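Local coordinates for fibrillarin-like rRNA/tRNA 2'-O-methyltransferase (Methanocaldococcus jannaschii, PDB 1G8S), which probably uses S-adenosyl-L-methionine to methylate ribose 2'-hydroxyls of rRNA and tRNA at sites chosen by a guide RNA in box C/D particles, at residues R24-S29 / Y49-P54; S57-A62 / G86-H91; K77-G82 / D145-D150. All coordinates share one frame; numbering follows the deposited sequence.

Interaction 1 of 3, residues R24-S29 / Y49-P54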
loop_
_atom_site.group_PDB
_atom_site.type_symbol
_atom_site.label_atom_id
_atom_site.label_comp_id
_atom_site.label_asym_id
_atom_site.label_seq_id
_atom_site.Cartn_x
_atom_site.Cartn_y
_atom_site.Cartn_z
ATOM N N ARG A 24 -15.556 -9.917 -0.940
ATOM C CA ARG A 24 -16.638 -8.970 -0.688
ATOM C C ARG A 24 -16.219 -8.035 0.426
ATOM O O ARG A 24 -15.455 -8.415 1.318
ATOM C CB ARG A 24 -17.922 -9.687 -0.251
ATOM C CG ARG A 24 -18.534 -10.639 -1.259
ATOM C CD ARG A 24 -19.922 -11.072 -0.793
ATOM N NE ARG A 24 -20.586 -11.953 -1.752
ATOM C CZ ARG A 24 -20.243 -13.219 -1.963
ATOM N NH1 ARG A 24 -19.244 -13.759 -1.280
ATOM N NH2 ARG A 24 -20.898 -13.947 -2.858
ATOM N N ILE A 25 -16.729 -6.809 0.390
ATOM C CA ILE A 25 -16.416 -5.841 1.422
ATOM C C ILE A 25 -17.691 -5.102 1.792
ATOM O O ILE A 25 -18.675 -5.145 1.051
ATOM C CB ILE A 25 -15.355 -4.812 0.958
ATOM C CG1 ILE A 25 -15.858 -4.070 -0.285
ATOM C CG2 ILE A 25 -14.023 -5.513 0.681
ATOM C CD1 ILE A 25 -14.944 -2.936 -0.698
ATOM N N ALA A 26 -17.672 -4.432 2.939
ATOM C CA ALA A 26 -18.838 -3.694 3.402
ATOM C C ALA A 26 -18.472 -2.574 4.367
ATOM O O ALA A 26 -17.340 -2.485 4.847
ATOM C CB ALA A 26 -19.819 -4.662 4.086
ATOM N N THR A 27 -19.437 -1.699 4.631
ATOM C CA THR A 27 -19.253 -0.625 5.595
ATOM C C THR A 27 -20.370 -0.766 6.637
ATOM O O THR A 27 -21.388 -1.417 6.380
ATOM C CB THR A 27 -19.333 0.776 4.929
ATOM O OG1 THR A 27 -20.564 0.897 4.214
ATOM C CG2 THR A 27 -18.177 0.970 3.960
ATOM N N LYS A 28 -20.168 -0.194 7.819
ATOM C CA LYS A 28 -21.180 -0.246 8.871
ATOM C C LYS A 28 -22.133 0.915 8.650
ATOM O O LYS A 28 -21.744 2.073 8.801
ATOM C CB LYS A 28 -20.554 -0.081 10.253
ATOM C CG LYS A 28 -20.149 -1.358 10.943
ATOM C CD LYS A 28 -19.759 -1.040 12.376
ATOM C CE LYS A 28 -19.123 -2.225 13.065
ATOM N NZ LYS A 28 -18.653 -1.828 14.419
ATOM N N SER A 29 -23.379 0.605 8.323
ATOM C CA SER A 29 -24.378 1.642 8.076
ATOM C C SER A 29 -24.592 2.611 9.240
ATOM O O SER A 29 -24.696 2.195 10.400
ATOM C CB SER A 29 -25.713 0.997 7.706
ATOM O OG SER A 29 -26.714 1.982 7.473
ATOM N N TYR A 49 -24.344 -4.269 8.072
ATOM C CA TYR A 49 -23.205 -4.163 7.175
ATOM C C TYR A 49 -23.716 -4.098 5.748
ATOM O O TYR A 49 -24.349 -5.031 5.256
ATOM C CB TYR A 49 -22.257 -5.357 7.343
ATOM C CG TYR A 49 -21.611 -5.421 8.707
ATOM C CD1 TYR A 49 -22.276 -6.000 9.790
ATOM C CD2 TYR A 49 -20.346 -4.880 8.927
ATOM C CE1 TYR A 49 -21.695 -6.039 11.056
ATOM C CE2 TYR A 49 -19.753 -4.910 10.193
ATOM C CZ TYR A 49 -20.439 -5.494 11.254
ATOM O OH TYR A 49 -19.873 -5.519 12.510
ATOM N N ARG A 50 -23.456 -2.974 5.086
ATOM C CA ARG A 50 -23.904 -2.799 3.716
ATOM C C ARG A 50 -22.855 -3.301 2.740
ATOM O O ARG A 50 -21.749 -2.774 2.699
ATOM C CB ARG A 50 -24.187 -1.315 3.433
ATOM C CG ARG A 50 -25.457 -0.750 4.061
ATOM C CD ARG A 50 -25.898 0.503 3.271
ATOM N NE ARG A 50 -24.843 1.492 3.303
ATOM C CZ ARG A 50 -24.489 2.285 2.295
ATOM N NH1 ARG A 50 -25.111 2.238 1.113
ATOM N NH2 ARG A 50 -23.475 3.111 2.476
ATOM N N ILE A 51 -23.201 -4.319 1.958
ATOM C CA ILE A 51 -22.274 -4.858 0.977
ATOM C C ILE A 51 -21.997 -3.755 -0.049
ATOM O O ILE A 51 -22.914 -3.226 -0.679
ATOM C CB ILE A 51 -22.852 -6.109 0.288
ATOM C CG1 ILE A 51 -23.152 -7.184 1.345
ATOM C CG2 ILE A 51 -21.863 -6.654 -0.732
ATOM C CD1 ILE A 51 -21.930 -7.630 2.139
ATOM N N TRP A 52 -20.718 -3.431 -0.188
ATOM C CA TRP A 52 -20.221 -2.363 -1.063
ATOM C C TRP A 52 -19.853 -2.942 -2.435
ATOM O O TRP A 52 -18.777 -3.518 -2.627
ATOM C CB TRP A 52 -19.021 -1.752 -0.352
ATOM C CG TRP A 52 -18.556 -0.423 -0.813
ATOM C CD1 TRP A 52 -19.033 0.317 -1.862
ATOM C CD2 TRP A 52 -17.471 0.314 -0.251
ATOM N NE1 TRP A 52 -18.297 1.476 -1.986
ATOM C CE2 TRP A 52 -17.332 1.500 -1.010
ATOM C CE3 TRP A 52 -16.597 0.088 0.824
ATOM C CZ2 TRP A 52 -16.351 2.457 -0.726
ATOM C CZ3 TRP A 52 -15.623 1.036 1.105
ATOM C CH2 TRP A 52 -15.508 2.213 0.329
ATOM N N ASN A 53 -20.768 -2.771 -3.386
ATOM C CA ASN A 53 -20.641 -3.310 -4.737
ATOM C C ASN A 53 -19.607 -2.627 -5.635
ATOM O O ASN A 53 -19.779 -1.470 -6.023
ATOM C CB ASN A 53 -22.020 -3.268 -5.404
ATOM C CG ASN A 53 -22.132 -4.194 -6.600
ATOM O OD1 ASN A 53 -23.235 -4.514 -7.041
ATOM N ND2 ASN A 53 -20.997 -4.627 -7.134
ATOM N N PRO A 54 -18.532 -3.347 -5.998
ATOM C CA PRO A 54 -17.477 -2.794 -6.856
ATOM C C PRO A 54 -17.962 -2.470 -8.267
ATOM O O PRO A 54 -17.312 -1.718 -8.997
ATOM C CB PRO A 54 -16.406 -3.888 -6.843
ATOM C CG PRO A 54 -17.219 -5.147 -6.664
ATOM C CD PRO A 54 -18.226 -4.741 -5.620
HETATM O O HOH W 1 -18.344 -6.281 -2.063
#
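A26 faces I51 and T27 faces R50 where strands 24-28 and 47-51 run antiparallel as neighbours in the N-terminal five-stranded sheet of this fibrillarin-family protein. The backbone comes first. T27 and R50 form the hydrogen-bonded pair: R50 N gives to T27 O over 2.9 Å, and T27 N returns a longer bond to R50 O at 3.2 Å. One step on, W52 N reaches I25 O at 2.9 Å in a nearly straight bond (169° at the hydrogen). A water adds a further bridge, accepting the N-H of I25 and donating to W52 O.

On the face holding A26, K28, Y49 and I51, the main event is K28 running alongside the Y49 ring. Its CG sits 3.7 Å from Y49 CE2, and farther out its CE comes 3.4 Å from Y49 OH, while the ammonium goes on to a salt bridge with E47. Y14 of the next strand meets the Y49 ring edge-to-face. Were this tyrosine cut back to an alanine, the K28 methylenes would probably lose the ring they run along and the Y14 ring its aromatic partner.

The face of T27 and R50 turns toward helix 87-95. Here the polar ends are held from outside the pair: R50 makes salt bridges to E39 and D94, and T27 OG1 bonds to D94 as well. The apolar contacts belong to W52, whose CG stands anti to the backbone N (chi1 -163°), bringing the six-membered part of the indole against strand 24-28. There W52 CE3 meets two aliphatic tips obliquely, I25 CD1 at 3.8 Å and T27 CG2 at 3.6 Å.

Interaction 2 of 3, residues S57-A62 / G86-H91. With MET (methionine), chain B.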
loop_
_atom_site.group_PDB
_atom_site.type_symbol
_atom_site.label_atom_id
_atom_site.label_comp_id
_atom_site.label_asym_id
_atom_site.label_seq_id
_atom_site.Cartn_x
_atom_site.Cartn_y
_atom_site.Cartn_z
ATOM N N SER A 57 -19.403 1.120 -7.493
ATOM C CA SER A 57 -18.576 2.096 -6.798
ATOM C C SER A 57 -17.107 1.876 -7.143
ATOM O O SER A 57 -16.530 0.820 -6.836
ATOM C CB SER A 57 -18.775 1.974 -5.284
ATOM O OG SER A 57 -17.859 2.785 -4.577
ATOM N N LYS A 58 -16.499 2.866 -7.784
ATOM C CA LYS A 58 -15.103 2.753 -8.171
ATOM C C LYS A 58 -14.177 2.588 -6.973
ATOM O O LYS A 58 -13.108 1.998 -7.108
ATOM C CB LYS A 58 -14.670 3.975 -8.985
ATOM C CG LYS A 58 -15.444 4.126 -10.283
ATOM C CD LYS A 58 -14.966 5.323 -11.086
ATOM C CE LYS A 58 -15.983 5.672 -12.161
ATOM N NZ LYS A 58 -17.287 6.068 -11.547
ATOM N N LEU A 59 -14.576 3.116 -5.819
ATOM C CA LEU A 59 -13.747 3.006 -4.617
ATOM C C LEU A 59 -13.773 1.554 -4.137
ATOM O O LEU A 59 -12.732 0.999 -3.756
ATOM C CB LEU A 59 -14.247 3.943 -3.513
ATOM C CG LEU A 59 -13.476 3.927 -2.184
ATOM C CD1 LEU A 59 -11.978 3.948 -2.461
ATOM C CD2 LEU A 59 -13.883 5.100 -1.305
ATOM N N ALA A 60 -14.951 0.938 -4.165
ATOM C CA ALA A 60 -15.062 -0.468 -3.765
ATOM C C ALA A 60 -14.257 -1.319 -4.752
ATOM O O ALA A 60 -13.567 -2.272 -4.358
ATOM C CB ALA A 60 -16.523 -0.899 -3.751
ATOM N N ALA A 61 -14.325 -0.973 -6.039
ATOM C CA ALA A 61 -13.582 -1.696 -7.064
ATOM C C ALA A 61 -12.074 -1.627 -6.787
ATOM O O ALA A 61 -11.361 -2.626 -6.938
ATOM C CB ALA A 61 -13.889 -1.115 -8.452
ATOM N N ALA A 62 -11.583 -0.455 -6.385
ATOM C CA ALA A 62 -10.166 -0.291 -6.105
ATOM C C ALA A 62 -9.746 -1.175 -4.927
ATOM O O ALA A 62 -8.689 -1.803 -4.975
ATOM C CB ALA A 62 -9.850 1.161 -5.795
ATOM N N GLY A 86 -25.331 8.911 -5.115
ATOM C CA GLY A 86 -25.229 8.624 -3.694
ATOM C C GLY A 86 -24.517 7.345 -3.281
ATOM O O GLY A 86 -24.232 7.166 -2.096
ATOM N N THR A 87 -24.220 6.472 -4.238
ATOM C CA THR A 87 -23.564 5.190 -3.947
ATOM C C THR A 87 -22.271 5.293 -3.139
ATOM O O THR A 87 -22.239 4.918 -1.965
ATOM C CB THR A 87 -23.275 4.402 -5.241
ATOM O OG1 THR A 87 -24.505 4.174 -5.944
ATOM C CG2 THR A 87 -22.635 3.052 -4.919
ATOM N N THR A 88 -21.203 5.805 -3.745
ATOM C CA THR A 88 -19.946 5.905 -3.014
ATOM C C THR A 88 -20.012 6.874 -1.836
ATOM O O THR A 88 -19.443 6.609 -0.778
ATOM C CB THR A 88 -18.774 6.259 -3.959
ATOM O OG1 THR A 88 -18.652 5.239 -4.956
ATOM C CG2 THR A 88 -17.468 6.361 -3.188
ATOM N N PRO A 89 -20.701 8.025 -1.989
ATOM C CA PRO A 89 -20.756 8.929 -0.835
ATOM C C PRO A 89 -21.418 8.278 0.396
ATOM O O PRO A 89 -21.040 8.574 1.525
ATOM C CB PRO A 89 -21.566 10.115 -1.363
ATOM C CG PRO A 89 -21.146 10.164 -2.810
ATOM C CD PRO A 89 -21.178 8.698 -3.214
ATOM N N SER A 90 -22.398 7.404 0.175
ATOM C CA SER A 90 -23.078 6.757 1.301
ATOM C C SER A 90 -22.077 5.893 2.074
ATOM O O SER A 90 -22.038 5.936 3.304
ATOM C CB SER A 90 -24.274 5.917 0.824
ATOM O OG SER A 90 -23.893 4.822 0.012
ATOM N N HIS A 91 -21.249 5.150 1.349
ATOM C CA HIS A 91 -20.242 4.302 1.995
ATOM C C HIS A 91 -19.130 5.109 2.655
ATOM O O HIS A 91 -18.672 4.774 3.758
ATOM C CB HIS A 91 -19.669 3.297 0.992
ATOM C CG HIS A 91 -20.588 2.148 0.719
ATOM N ND1 HIS A 91 -21.343 2.037 -0.428
ATOM C CD2 HIS A 91 -20.899 1.067 1.477
ATOM C CE1 HIS A 91 -22.077 0.939 -0.367
ATOM N NE2 HIS A 91 -21.824 0.333 0.780
HETATM N N MET B . -19.697 7.182 -9.438
HETATM C CA MET B . -20.978 6.990 -8.704
HETATM C C MET B . -20.699 6.804 -7.221
HETATM O O MET B . -19.677 6.164 -6.908
HETATM C CB MET B . -21.712 5.762 -9.240
HETATM C CG MET B . -23.148 5.677 -8.782
HETATM S SD MET B . -23.984 7.218 -9.160
HETATM C CE MET B . -23.830 7.245 -10.954
HETATM O OXT MET B . -21.499 7.292 -6.398
#
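S57 and T88 bring their CA atoms to 5.5 Å where two helices begin, S57 being the N-cap of helix 58-64 and T88 lying in the first turn of helix 87-95, behind the N-cap G86. The link between them is a hydroxyl pair: S57 OG donates to T88 OG1 at 2.6 Å. The same serine oxygen accepts from two donors, weakly from A60 N as the capping bond (3.5 Å) and from W52 NE1 of the preceding loop, so its proton is left to point at the threonine.

T88 in turn passes the chain of bonds to the bound methionine. Its OG1 lies on the side of its own backbone N (chi1 -60°), and the residue therefore grips both carboxylate oxygens: T88 N gives to OXT at 3.1 Å and 163°, while OG1 gives to O. T88 OG1 and methionine O are modelled 2.4 Å apart, so short that the exact length is doubtful. The carboxylate sits at the start of helix 87-95, whose positive end would be expected to steady its charge.

Apolar contacts flank this polar line. T88 CG2 packs against L59 CB at 4.0 Å, and T87 CG2 lies equally far from S57 CB. T87 OG1 turns instead to the ligand, 3.5 Å from the methionine CG.

K58 leads its ammonium, bent round at the end of the chain, into a salt bridge with D150. A helix start holding the ligand's carboxylate just after the first strand of the central sheet is typical of the S-adenosyl-L-methionine site in Rossmann-like methyltransferases, to which T87 and T88 are predicted to belong.

Interaction 3 of 3, residues K77-G82 / D145-D150. With MET (methionine), chain B.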
loop_
_atom_site.group_PDB
_atom_site.type_symbol
_atom_site.label_atom_id
_atom_site.label_comp_id
_atom_site.label_asym_id
_atom_site.label_seq_id
_atom_site.Cartn_x
_atom_site.Cartn_y
_atom_site.Cartn_z
ATOM N N LYS A 77 -12.050 14.322 7.215
ATOM C CA LYS A 77 -12.855 15.351 6.575
ATOM C C LYS A 77 -12.521 15.077 5.116
ATOM O O LYS A 77 -11.348 15.089 4.723
ATOM C CB LYS A 77 -12.400 16.752 6.982
ATOM C CG LYS A 77 -12.819 17.151 8.380
ATOM C CD LYS A 77 -12.457 18.597 8.656
ATOM C CE LYS A 77 -12.920 19.032 10.034
ATOM N NZ LYS A 77 -12.555 20.451 10.313
ATOM N N ILE A 78 -13.547 14.803 4.323
ATOM C CA ILE A 78 -13.354 14.464 2.924
ATOM C C ILE A 78 -14.064 15.418 1.978
ATOM O O ILE A 78 -15.206 15.812 2.228
ATOM C CB ILE A 78 -13.892 13.041 2.624
ATOM C CG1 ILE A 78 -13.262 12.029 3.582
ATOM C CG2 ILE A 78 -13.640 12.661 1.177
ATOM C CD1 ILE A 78 -14.154 11.711 4.752
ATOM N N LEU A 79 -13.365 15.790 0.909
ATOM C CA LEU A 79 -13.935 16.636 -0.142
ATOM C C LEU A 79 -14.203 15.663 -1.290
ATOM O O LEU A 79 -13.270 15.095 -1.871
ATOM C CB LEU A 79 -12.935 17.710 -0.569
ATOM C CG LEU A 79 -13.413 18.569 -1.747
ATOM C CD1 LEU A 79 -14.694 19.309 -1.367
ATOM C CD2 LEU A 79 -12.312 19.537 -2.124
ATOM N N TYR A 80 -15.480 15.455 -1.594
ATOM C CA TYR A 80 -15.903 14.534 -2.641
ATOM C C TYR A 80 -16.270 15.296 -3.914
ATOM O O TYR A 80 -17.206 16.100 -3.908
ATOM C CB TYR A 80 -17.120 13.725 -2.155
ATOM C CG TYR A 80 -17.494 12.573 -3.043
ATOM C CD1 TYR A 80 -17.152 11.259 -2.695
ATOM C CD2 TYR A 80 -18.160 12.777 -4.257
ATOM C CE1 TYR A 80 -17.460 10.191 -3.527
ATOM C CE2 TYR A 80 -18.469 11.705 -5.099
ATOM C CZ TYR A 80 -18.112 10.413 -4.724
ATOM O OH TYR A 80 -18.391 9.349 -5.550
ATOM N N LEU A 81 -15.547 15.021 -4.995
ATOM C CA LEU A 81 -15.780 15.678 -6.281
ATOM C C LEU A 81 -16.225 14.683 -7.343
ATOM O O LEU A 81 -15.531 13.706 -7.621
ATOM C CB LEU A 81 -14.498 16.369 -6.759
ATOM C CG LEU A 81 -13.786 17.289 -5.768
ATOM C CD1 LEU A 81 -12.475 17.802 -6.385
ATOM C CD2 LEU A 81 -14.724 18.440 -5.382
ATOM N N GLY A 82 -17.379 14.931 -7.955
ATOM C CA GLY A 82 -17.843 14.042 -9.001
ATOM C C GLY A 82 -19.313 13.686 -8.935
ATOM O O GLY A 82 -19.885 13.565 -7.850
ATOM N N ASP A 145 -8.734 16.205 5.010
ATOM C CA ASP A 145 -7.691 15.189 5.125
ATOM C C ASP A 145 -7.574 14.415 3.820
ATOM O O ASP A 145 -6.514 13.880 3.483
ATOM C CB ASP A 145 -8.054 14.209 6.243
ATOM C CG ASP A 145 -8.242 14.892 7.564
ATOM O OD1 ASP A 145 -7.224 15.280 8.170
ATOM O OD2 ASP A 145 -9.406 15.052 7.994
ATOM N N VAL A 146 -8.676 14.359 3.085
ATOM C CA VAL A 146 -8.702 13.616 1.838
ATOM C C VAL A 146 -9.624 14.235 0.802
ATOM O O VAL A 146 -10.686 14.761 1.137
ATOM C CB VAL A 146 -9.211 12.161 2.070
ATOM C CG1 VAL A 146 -9.234 11.401 0.766
ATOM C CG2 VAL A 146 -8.334 11.443 3.104
ATOM N N ILE A 147 -9.196 14.175 -0.451
ATOM C CA ILE A 147 -10.022 14.630 -1.559
ATOM C C ILE A 147 -10.215 13.371 -2.389
ATOM O O ILE A 147 -9.237 12.679 -2.719
ATOM C CB ILE A 147 -9.330 15.695 -2.444
ATOM C CG1 ILE A 147 -9.171 17.006 -1.667
ATOM C CG2 ILE A 147 -10.167 15.920 -3.717
ATOM C CD1 ILE A 147 -8.346 18.060 -2.401
ATOM N N TYR A 148 -11.468 13.056 -2.690
ATOM C CA TYR A 148 -11.811 11.903 -3.503
ATOM C C TYR A 148 -12.427 12.490 -4.762
ATOM O O TYR A 148 -13.426 13.201 -4.671
ATOM C CB TYR A 148 -12.858 11.025 -2.810
ATOM C CG TYR A 148 -13.274 9.838 -3.643
ATOM C CD1 TYR A 148 -12.521 8.660 -3.639
ATOM C CD2 TYR A 148 -14.375 9.908 -4.497
ATOM C CE1 TYR A 148 -12.849 7.590 -4.467
ATOM C CE2 TYR A 148 -14.719 8.843 -5.331
ATOM C CZ TYR A 148 -13.947 7.685 -5.313
ATOM O OH TYR A 148 -14.259 6.645 -6.146
ATOM N N GLU A 149 -11.856 12.174 -5.920
ATOM C CA GLU A 149 -12.370 12.705 -7.182
ATOM C C GLU A 149 -12.724 11.649 -8.225
ATOM O O GLU A 149 -11.938 10.744 -8.517
ATOM C CB GLU A 149 -11.350 13.678 -7.769
ATOM C CG GLU A 149 -11.749 14.224 -9.132
ATOM C CD GLU A 149 -10.807 15.297 -9.632
ATOM O OE1 GLU A 149 -10.754 15.501 -10.869
ATOM O OE2 GLU A 149 -10.139 15.943 -8.798
ATOM N N ASP A 150 -13.917 11.786 -8.797
ATOM C CA ASP A 150 -14.417 10.887 -9.831
ATOM C C ASP A 150 -15.075 11.799 -10.866
ATOM O O ASP A 150 -16.299 11.920 -10.915
ATOM C CB ASP A 150 -15.455 9.928 -9.242
ATOM C CG ASP A 150 -16.012 8.956 -10.265
ATOM O OD1 ASP A 150 -15.479 8.872 -11.390
ATOM O OD2 ASP A 150 -16.992 8.257 -9.937
HETATM N N MET B . -19.697 7.182 -9.438
HETATM C CA MET B . -20.978 6.990 -8.704
HETATM C C MET B . -20.699 6.804 -7.221
HETATM O O MET B . -19.677 6.164 -6.908
HETATM C CB MET B . -21.712 5.762 -9.240
HETATM C CG MET B . -23.148 5.677 -8.782
HETATM S SD MET B . -23.984 7.218 -9.160
HETATM C CE MET B . -23.830 7.245 -10.954
HETATM O OXT MET B . -21.499 7.292 -6.398
HETATM O O HOH W 2 -18.759 9.865 -8.239
#
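Strands 77-81 and 144-149 meet here as parallel neighbours in the middle of the seven-stranded methyltransferase sheet, and I78 pairs with V146, L79 with I147, Y80 with Y148 and L81 with E149. Backbone bonds zigzag along them, among them L79 N to V146 O at 2.9 Å, Y148 N to L79 O at 2.8 Å and L81 N to Y148 O, also 2.8 Å. At the start K77 O accepts from both D145 N and V146 N; D145 OD2 takes K77 N on its anti lone pair, while OD1 makes a salt bridge to K169.

Y80 and Y148 both hold CG anti to the backbone N (chi1 -169° and 178°), which sends their rings out side by side. The planes are 27° apart and slid along each other, leaving little overlap; Y80 CE1 comes 3.2 Å from Y148 CD2. A water accepts from Y80 OH and from the methionine N and donates to D150 OD2, an oxygen also salt-bridged to K58 NZ and 3.0 Å from the methionine N.

Strand 100-105 flanks 77-81 on its far side, helix 156-167 packs on the face of L79, I147 and E149, and helix 87-95 touches Y80 through T88 and P89.

How the interactions relate
All three contacts are buried, but they belong to different parts of the fold. Interaction 1 is antiparallel pairing in the N-terminal sheet, with R50 salt bridges on the face toward helix 87-95 and, on the other, partly exposed Y49 beside K28; interaction 3 is parallel pairing in the central sheet, and its chemistry is mostly backbone bonds and apolar packing. Interaction 2 lies between them and is small and polar, joining two helix starts. It touches both neighbours: the W52 ring stacks on H91, and the K58-D150 salt bridge ties it to interaction 3. Interactions 1 and 3 do not touch. Interactions 2 and 3 share the methionine, one at its carboxylate, the other near its amino group.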